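Local structure of AbiEi antitoxin C-terminal domain-containing protein (Mycobacterium tuberculosis, 1ZEL) at residues 132-135 against 136-140; 179-182 against 183-187; 36-39 against 40-44; 157-161 against 162-166. The protein is of unknown function but probably binds DNA through a winged-helix domain, consistent with an antitoxin-like regulatory role. All coordinates share one frame; numbering follows the deposited sequence.

Contact 1: residues 132-135 against 136-140. With FMT (formic acid), chain M.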
# COMPACT_ATOMS: atom_id res chain seq x y z
N LYS A 132 -11.91 4.30 10.48
CA LYS A 132 -11.04 3.19 10.93
C LYS A 132 -9.76 3.68 11.60
O LYS A 132 -9.03 4.46 11.03
CB LYS A 132 -10.65 2.30 9.74
CG LYS A 132 -11.75 1.35 9.24
CD LYS A 132 -12.02 0.22 10.25
CE LYS A 132 -10.73 -0.51 10.69
NZ LYS A 132 -11.00 -1.63 11.65
N ARG A 133 -9.49 3.17 12.82
CA ARG A 133 -8.24 3.61 13.48
C ARG A 133 -7.13 2.63 13.16
O ARG A 133 -7.36 1.42 13.02
CB ARG A 133 -8.37 3.78 14.98
N LEU A 134 -5.91 3.17 13.06
CA LEU A 134 -4.73 2.37 12.86
C LEU A 134 -4.32 1.83 14.23
O LEU A 134 -4.24 2.61 15.17
CB LEU A 134 -3.61 3.23 12.28
CG LEU A 134 -2.30 2.53 11.93
CD1 LEU A 134 -2.46 1.64 10.71
CD2 LEU A 134 -1.17 3.54 11.73
N PRO A 135 -4.05 0.52 14.35
CA PRO A 135 -3.54 0.03 15.64
C PRO A 135 -2.19 0.69 15.93
O PRO A 135 -1.38 0.88 15.01
CB PRO A 135 -3.38 -1.48 15.42
CG PRO A 135 -4.20 -1.81 14.22
CD PRO A 135 -4.18 -0.57 13.36
N ASP A 136 -1.97 1.07 17.19
CA ASP A 136 -0.80 1.88 17.57
C ASP A 136 0.55 1.25 17.22
O ASP A 136 1.48 1.94 16.80
CB ASP A 136 -0.84 2.22 19.07
CG ASP A 136 -1.89 3.27 19.40
OD1 ASP A 136 -2.13 3.50 20.61
OD2 ASP A 136 -2.47 3.88 18.48
N GLY A 137 0.63 -0.07 17.37
CA GLY A 137 1.84 -0.81 17.01
C GLY A 137 2.26 -0.63 15.56
O GLY A 137 3.42 -0.86 15.21
N LEU A 138 1.33 -0.20 14.70
CA LEU A 138 1.58 -0.15 13.26
C LEU A 138 2.13 1.17 12.74
O LEU A 138 2.62 1.24 11.60
CB LEU A 138 0.31 -0.53 12.48
CG LEU A 138 0.04 -1.98 12.11
CD1 LEU A 138 -1.17 -2.02 11.21
CD2 LEU A 138 1.20 -2.60 11.35
N ALA A 139 2.06 2.23 13.55
CA ALA A 139 2.45 3.58 13.10
C ALA A 139 3.86 3.66 12.50
O ALA A 139 4.09 4.37 11.52
CB ALA A 139 2.29 4.58 14.24
N SER A 140 4.81 2.91 13.08
CA SER A 140 6.20 2.87 12.60
C SER A 140 6.38 2.14 11.28
O SER A 140 7.47 2.17 10.71
CB SER A 140 7.10 2.16 13.62
OG SER A 140 7.25 2.91 14.82
C FMT M . -1.82 -2.76 18.37
O1 FMT M . -1.72 -3.98 18.21
O2 FMT M . -0.97 -1.93 18.03
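Pro-135 and Leu-138 close a tight beta turn in the loop that joins strand 124-127 to strand 142-145, and the turn leads into a short coil of helical backbone. The closing bond runs from Leu-138 N to Pro-135 O over 2.9 Å. Its N-H points well at the oxygen (157°), although the donor sits above the carbonyl plane. Asp-136 and Gly-137, at the two central positions, both have helical backbone angles, as in a type I turn, and a weak bond from Ala-139 N to Asp-136 O carries the winding one residue further.

Beneath this turn three apolar side chains converge. Leu-134, with CG anti to its amide nitrogen (chi1 -177°), reaches forward under the turn. Its CD1 meets Leu-138 CD1 at 3.9 Å, the two side chains crossing at about a right angle, while its other branch, CD2, lies 3.9 Å from Ala-139 CA. The ring of Pro-135 instead runs alongside Leu-138 and points the same way, with CD 4.0 Å from Leu-138 CD1. Trp-93 of helix 88-96 touches all three residues, so the loop is pinned to that helix. A formic acid molecule, probably from the crystallisation liquor, bridges Gly-137 N and Lys-70 N; its O2 accepts a hydrogen bond from Gly-137 N modelled at 2.5 Å, shorter than usual and of doubtful exact length.

Contact 2: residues 179-182 against 183-187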
# COMPACT_ATOMS: atom_id res chain seq x y z
N PRO A 179 -5.65 -6.03 -0.55
CA PRO A 179 -6.45 -5.03 -1.28
C PRO A 179 -5.55 -3.85 -1.61
O PRO A 179 -4.69 -3.49 -0.80
CB PRO A 179 -7.49 -4.59 -0.25
CG PRO A 179 -7.44 -5.57 0.84
CD PRO A 179 -6.07 -6.16 0.85
N ALA A 180 -5.71 -3.29 -2.82
CA ALA A 180 -4.87 -2.19 -3.27
C ALA A 180 -5.67 -1.28 -4.19
O ALA A 180 -6.59 -1.73 -4.91
CB ALA A 180 -3.61 -2.73 -4.00
N LEU A 181 -5.33 0.01 -4.16
CA LEU A 181 -5.97 1.01 -4.99
C LEU A 181 -5.67 0.70 -6.44
O LEU A 181 -4.57 0.24 -6.78
CB LEU A 181 -5.41 2.40 -4.68
CG LEU A 181 -5.71 3.01 -3.31
CD1 LEU A 181 -5.27 4.48 -3.29
CD2 LEU A 181 -7.17 2.83 -2.90
N GLY A 182 -6.66 0.94 -7.29
CA GLY A 182 -6.44 0.86 -8.72
C GLY A 182 -5.85 2.17 -9.24
O GLY A 182 -5.57 3.09 -8.47
N PRO A 183 -5.64 2.25 -10.57
CA PRO A 183 -4.98 3.43 -11.13
C PRO A 183 -5.79 4.70 -10.93
O PRO A 183 -5.22 5.74 -10.68
CB PRO A 183 -4.85 3.11 -12.62
CG PRO A 183 -5.82 2.02 -12.88
CD PRO A 183 -5.94 1.24 -11.59
N GLU A 184 -7.12 4.61 -11.04
CA GLU A 184 -7.94 5.80 -10.83
C GLU A 184 -7.80 6.33 -9.42
O GLU A 184 -7.57 7.52 -9.22
CB GLU A 184 -9.40 5.53 -11.18
CG GLU A 184 -9.58 5.22 -12.67
CD GLU A 184 -9.67 3.73 -12.94
OE1 GLU A 184 -9.27 2.94 -12.06
OE2 GLU A 184 -10.14 3.34 -14.04
N ALA A 185 -7.88 5.45 -8.43
CA ALA A 185 -7.79 5.91 -7.04
C ALA A 185 -6.39 6.39 -6.73
O ALA A 185 -6.21 7.35 -5.99
CB ALA A 185 -8.26 4.83 -6.07
N LEU A 186 -5.39 5.74 -7.33
CA LEU A 186 -4.02 6.19 -7.19
C LEU A 186 -3.86 7.61 -7.75
O LEU A 186 -3.31 8.48 -7.08
CB LEU A 186 -3.06 5.25 -7.92
CG LEU A 186 -1.62 5.74 -8.01
CD1 LEU A 186 -0.94 5.87 -6.62
CD2 LEU A 186 -0.89 4.81 -8.90
N LEU A 187 -4.37 7.83 -8.96
CA LEU A 187 -4.18 9.12 -9.60
C LEU A 187 -4.90 10.18 -8.77
O LEU A 187 -4.36 11.28 -8.53
CB LEU A 187 -4.73 9.11 -11.03
CG LEU A 187 -4.39 10.30 -11.93
CD1 LEU A 187 -4.29 9.86 -13.41
CD2 LEU A 187 -5.45 11.42 -11.74
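Leu-181 and Ala-185 face each other across the start of helix 183-192, both side chains leaving the backbone toward the opposite segment. The leucine lies against the alanine methyl group: CD2 lies 3.9 Å and CB 4.0 Å from Ala-185 CB. With CG anti to its own carbonyl carbon (chi1 -68°), Leu-181 sends the second branch along the helix backbone, where CD1 comes within 4.1 Å of Ala-185 O. The residue thus packs on the first turn with its whole branched end.

Gly-182, next to Leu-181 in the chain, is the N-cap residue, and Pro-183 follows it as the first residue of the helix. A proline suits this place because the amide it lacks would have no helical acceptor. Gly-182 O opens the helical bonding by accepting Leu-186 N at 2.9 Å, with the N-H nearly straight (159°) and the donor almost in line with the C=O bond; Leu-186 CB rests 3.4 Å from the same oxygen. The next bond, Leu-187 N to Pro-183 O, measures 2.8 Å.

The carboxylate of Glu-184 finds its partners outside the two segments. Its OE2 accepts a hydrogen bond from Ser-215 N and forms a salt bridge with Arg-160 NH2. A carboxylate so near the N-terminal end of a helix is probably favoured by the helix dipole as well. On another side, Leu-222 of helix 216-223 covers Ala-185, and Met-103 of strand 103-104 touches Leu-181.

Contact 3: residues 36-39 against 40-44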
# COMPACT_ATOMS: atom_id res chain seq x y z
N GLU A 36 -3.53 -17.37 19.84
CA GLU A 36 -4.53 -18.42 19.99
C GLU A 36 -4.14 -19.66 19.22
O GLU A 36 -4.39 -20.78 19.68
CB GLU A 36 -5.89 -17.92 19.49
CG GLU A 36 -6.52 -16.78 20.31
CD GLU A 36 -6.07 -15.36 19.88
OE1 GLU A 36 -5.07 -15.21 19.14
OE2 GLU A 36 -6.72 -14.38 20.29
N ASP A 37 -3.56 -19.47 18.04
CA ASP A 37 -3.09 -20.56 17.20
C ASP A 37 -1.94 -21.27 17.92
O ASP A 37 -1.88 -22.51 17.98
CB ASP A 37 -2.63 -20.00 15.83
CG ASP A 37 -2.09 -21.08 14.87
OD1 ASP A 37 -2.37 -22.28 15.06
OD2 ASP A 37 -1.38 -20.72 13.89
N LEU A 38 -1.00 -20.52 18.45
CA LEU A 38 0.09 -21.14 19.19
C LEU A 38 -0.40 -21.86 20.44
O LEU A 38 0.05 -22.97 20.72
CB LEU A 38 1.18 -20.12 19.55
CG LEU A 38 2.43 -20.93 19.91
CD1 LEU A 38 3.32 -21.13 18.67
CD2 LEU A 38 3.16 -20.31 21.04
N THR A 39 -1.33 -21.25 21.19
CA THR A 39 -1.90 -21.88 22.40
C THR A 39 -2.51 -23.26 22.09
O THR A 39 -2.27 -24.22 22.83
CB THR A 39 -2.98 -20.97 23.07
OG1 THR A 39 -2.39 -19.72 23.45
CG2 THR A 39 -3.54 -21.61 24.32
N GLN A 40 -3.31 -23.33 21.03
CA GLN A 40 -3.94 -24.56 20.59
C GLN A 40 -2.89 -25.60 20.18
O GLN A 40 -3.01 -26.77 20.52
CB GLN A 40 -4.91 -24.28 19.44
CG GLN A 40 -5.55 -25.50 18.78
CD GLN A 40 -6.29 -26.41 19.73
OE1 GLN A 40 -6.60 -26.03 20.87
NE2 GLN A 40 -6.60 -27.62 19.26
N ARG A 41 -1.86 -25.18 19.47
CA ARG A 41 -0.80 -26.08 19.02
C ARG A 41 0.01 -26.62 20.22
O ARG A 41 0.44 -27.78 20.22
CB ARG A 41 0.14 -25.34 18.07
CG ARG A 41 -0.49 -25.05 16.71
CD ARG A 41 0.49 -24.34 15.78
NE ARG A 41 -0.12 -24.11 14.47
CZ ARG A 41 -0.14 -24.98 13.46
NH1 ARG A 41 0.42 -26.18 13.58
NH2 ARG A 41 -0.71 -24.65 12.32
N LEU A 42 0.22 -25.80 21.23
CA LEU A 42 0.88 -26.31 22.44
C LEU A 42 0.08 -27.45 23.07
O LEU A 42 0.64 -28.51 23.37
CB LEU A 42 1.08 -25.19 23.46
CG LEU A 42 2.18 -24.20 23.04
CD1 LEU A 42 2.05 -23.00 23.96
CD2 LEU A 42 3.53 -24.87 23.19
N THR A 43 -1.22 -27.22 23.25
CA THR A 43 -2.15 -28.19 23.84
C THR A 43 -2.15 -29.49 23.04
O THR A 43 -2.02 -30.57 23.61
CB THR A 43 -3.59 -27.61 23.91
OG1 THR A 43 -3.61 -26.47 24.78
CG2 THR A 43 -4.58 -28.66 24.44
N GLU A 44 -2.30 -29.36 21.73
CA GLU A 44 -2.24 -30.49 20.80
C GLU A 44 -0.97 -31.33 20.91
O GLU A 44 -1.01 -32.54 20.72
CB GLU A 44 -2.37 -30.01 19.37
CG GLU A 44 -3.78 -29.58 19.04
CD GLU A 44 -3.97 -29.24 17.57
OE1 GLU A 44 -3.00 -29.33 16.77
OE2 GLU A 44 -5.12 -28.86 17.22
O HOH W 1 -2.57 -22.30 11.98
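Asp-37 and Arg-41, one turn apart on helix 35-44, form a salt bridge in which Arg-41 NE donates to Asp-37 OD1 at 3.0 Å. The bond is bent (134°): carboxylate and guanidinium planes stand 61° apart, and the nitrogen approaches from above the carboxylate plane. A water completes the link, donating to Asp-37 OD2 at 2.7 Å and accepting from Arg-41 NH2 at 3.0 Å. The arginine chain, extended from CG to NE, stands out from the helix beside the Asp-37 side chain, with its CG 3.2 Å from Asp-37 O, and NH2 has a further salt bridge to Asp-28.

Further along the surface, Gln-40 NE2 bonds Glu-44 OE2 at 2.8 Å, while the backbone bond from Leu-42 N to Leu-38 O is typical of the regular helix beneath.

On the buried side Leu-38 CD2 meets Leu-42 CD1 at 4.1 Å. These leucines reach helices 19-28 and 51-61, as expected of the second helix in a winged-helix fold, where helices 35-44 and 51-61 probably make up the helix-turn-helix. With Asp-37 and Asp-28 beside it, the positive charge of Arg-41 is probably largely balanced within the domain.

Contact 4: residues 157-161 against 162-166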
# COMPACT_ATOMS: atom_id res chain seq x y z
N LEU A 157 -12.65 1.80 -5.67
CA LEU A 157 -11.25 2.04 -5.28
C LEU A 157 -10.27 1.06 -5.90
O LEU A 157 -9.19 1.45 -6.40
CB LEU A 157 -11.13 2.04 -3.75
CG LEU A 157 -11.79 3.28 -3.10
CD1 LEU A 157 -11.84 3.16 -1.60
CD2 LEU A 157 -11.03 4.52 -3.48
N ALA A 158 -10.69 -0.19 -5.95
CA ALA A 158 -9.91 -1.29 -6.49
C ALA A 158 -9.80 -1.18 -8.02
O ALA A 158 -10.68 -0.59 -8.65
CB ALA A 158 -10.60 -2.61 -6.11
N PRO A 159 -8.75 -1.74 -8.63
CA PRO A 159 -8.70 -1.68 -10.08
C PRO A 159 -9.88 -2.44 -10.68
O PRO A 159 -10.44 -3.34 -10.02
CB PRO A 159 -7.40 -2.40 -10.43
CG PRO A 159 -7.18 -3.30 -9.29
CD PRO A 159 -7.58 -2.45 -8.10
N ARG A 160 -10.28 -2.06 -11.88
CA ARG A 160 -11.28 -2.84 -12.58
C ARG A 160 -10.70 -4.20 -12.89
O ARG A 160 -9.59 -4.28 -13.42
CB ARG A 160 -11.71 -2.13 -13.87
CG ARG A 160 -12.62 -0.94 -13.61
CD ARG A 160 -12.58 0.10 -14.73
NE ARG A 160 -12.08 -0.37 -16.02
CZ ARG A 160 -10.91 -0.01 -16.56
NH1 ARG A 160 -10.58 -0.53 -17.74
NH2 ARG A 160 -10.07 0.86 -15.95
N PRO A 161 -11.43 -5.28 -12.54
CA PRO A 161 -10.98 -6.62 -12.95
C PRO A 161 -10.59 -6.70 -14.43
O PRO A 161 -9.59 -7.33 -14.74
CB PRO A 161 -12.19 -7.50 -12.67
CG PRO A 161 -12.82 -6.82 -11.44
CD PRO A 161 -12.68 -5.35 -11.75
N ALA A 162 -11.38 -6.10 -15.33
CA ALA A 162 -11.06 -6.16 -16.76
C ALA A 162 -9.72 -5.52 -17.08
O ALA A 162 -9.05 -5.94 -18.03
CB ALA A 162 -12.16 -5.52 -17.61
N LEU A 163 -9.34 -4.50 -16.29
CA LEU A 163 -8.05 -3.85 -16.45
C LEU A 163 -6.94 -4.84 -16.05
O LEU A 163 -5.98 -5.02 -16.80
CB LEU A 163 -7.96 -2.53 -15.64
CG LEU A 163 -6.52 -1.96 -15.65
CD1 LEU A 163 -6.18 -1.29 -16.99
CD2 LEU A 163 -6.24 -1.03 -14.48
N LEU A 164 -7.09 -5.47 -14.88
CA LEU A 164 -6.13 -6.49 -14.43
C LEU A 164 -5.87 -7.55 -15.51
O LEU A 164 -4.71 -7.88 -15.77
CB LEU A 164 -6.58 -7.14 -13.12
CG LEU A 164 -6.63 -6.16 -11.93
CD1 LEU A 164 -7.17 -6.88 -10.69
CD2 LEU A 164 -5.25 -5.48 -11.65
N VAL A 165 -6.95 -8.05 -16.13
CA VAL A 165 -6.84 -9.06 -17.18
C VAL A 165 -6.05 -8.54 -18.39
O VAL A 165 -5.12 -9.22 -18.89
CB VAL A 165 -8.26 -9.56 -17.62
CG1 VAL A 165 -8.18 -10.43 -18.84
CG2 VAL A 165 -8.92 -10.32 -16.49
N ARG A 166 -6.40 -7.35 -18.86
CA ARG A 166 -5.71 -6.70 -19.98
C ARG A 166 -4.25 -6.46 -19.65
O ARG A 166 -3.39 -6.55 -20.52
CB ARG A 166 -6.40 -5.39 -20.37
CG ARG A 166 -5.66 -4.51 -21.40
CD ARG A 166 -5.51 -5.27 -22.74
NE ARG A 166 -4.70 -4.55 -23.73
CZ ARG A 166 -3.37 -4.49 -23.73
NH1 ARG A 166 -2.65 -5.11 -22.79
NH2 ARG A 166 -2.74 -3.81 -24.69
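Arg-160 and Leu-164 mark the point at which an extended backbone turns into helix 161-166. Residues 158-160 have extended backbone angles, and from Pro-161 onward the chain is helical. Arg-160 O, at the N-cap position, accepts Leu-164 N at 3.1 Å along a nearly straight N-H (164°); Leu-163 N also donates to it, at 2.9 Å, but this second bond is weak. The regular pattern then proceeds with Val-165 N to Pro-161 O, again at 3.1 Å. Pro-161, first in the helix, has no N-H to offer, and none is needed there.

Pro-159, just ahead of the cap, and Leu-164, in the fourth helical position, touch across the helix start in a hydrophobic staple. The proline ring fits against the fork of the leucine: its CG is 3.7 Å from Leu-164 CD2 and 3.8 Å from Leu-164 CD1. Because CG of Leu-164 is anti to its carbonyl carbon (chi1 -64°), both methyl groups are brought back toward the preceding loop. Trp-174 packs on both members of the staple.

A second contact pairs Arg-160 with Leu-163. The chain of Arg-160 bends at chi3 and folds its guanidinium back beside the helix, where Leu-163 CB lies over one face, toward the rim of the group and 3.9 Å from Arg-160 NH1. The two side chains cross at about a right angle. That guanidinium finds its main polar partner beyond the segments, in Glu-184, while Leu-163 touches Asp-213, one of the residues of the sodium site.

Contacts 2 and 4 form one continuous packing unit, their centres 10 Å apart: two helix starts, each with a proline after the cap, joined by a probable hydrogen bond from Gly-182 N to Leu-157 O (2.7 Å), by the salt bridge of Glu-184 OE2 with Arg-160 NH2 (3.1 Å) and by Pro-183 CG against Leu-163 CD2 (3.5 Å). Both lie near the sodium ion of Arg-167, Asp-209 and Asp-213, about 6 Å from the Leu-163 side chain and 8 Å from that of Pro-183. Contact 1 is separate, about 11 Å from contact 4 and 12 Å from contact 2, nearest atoms. Contact 3 probably belongs to the winged-helix region, its centre about 39 Å from that of contact 2 and 27 Å from that of contact 1.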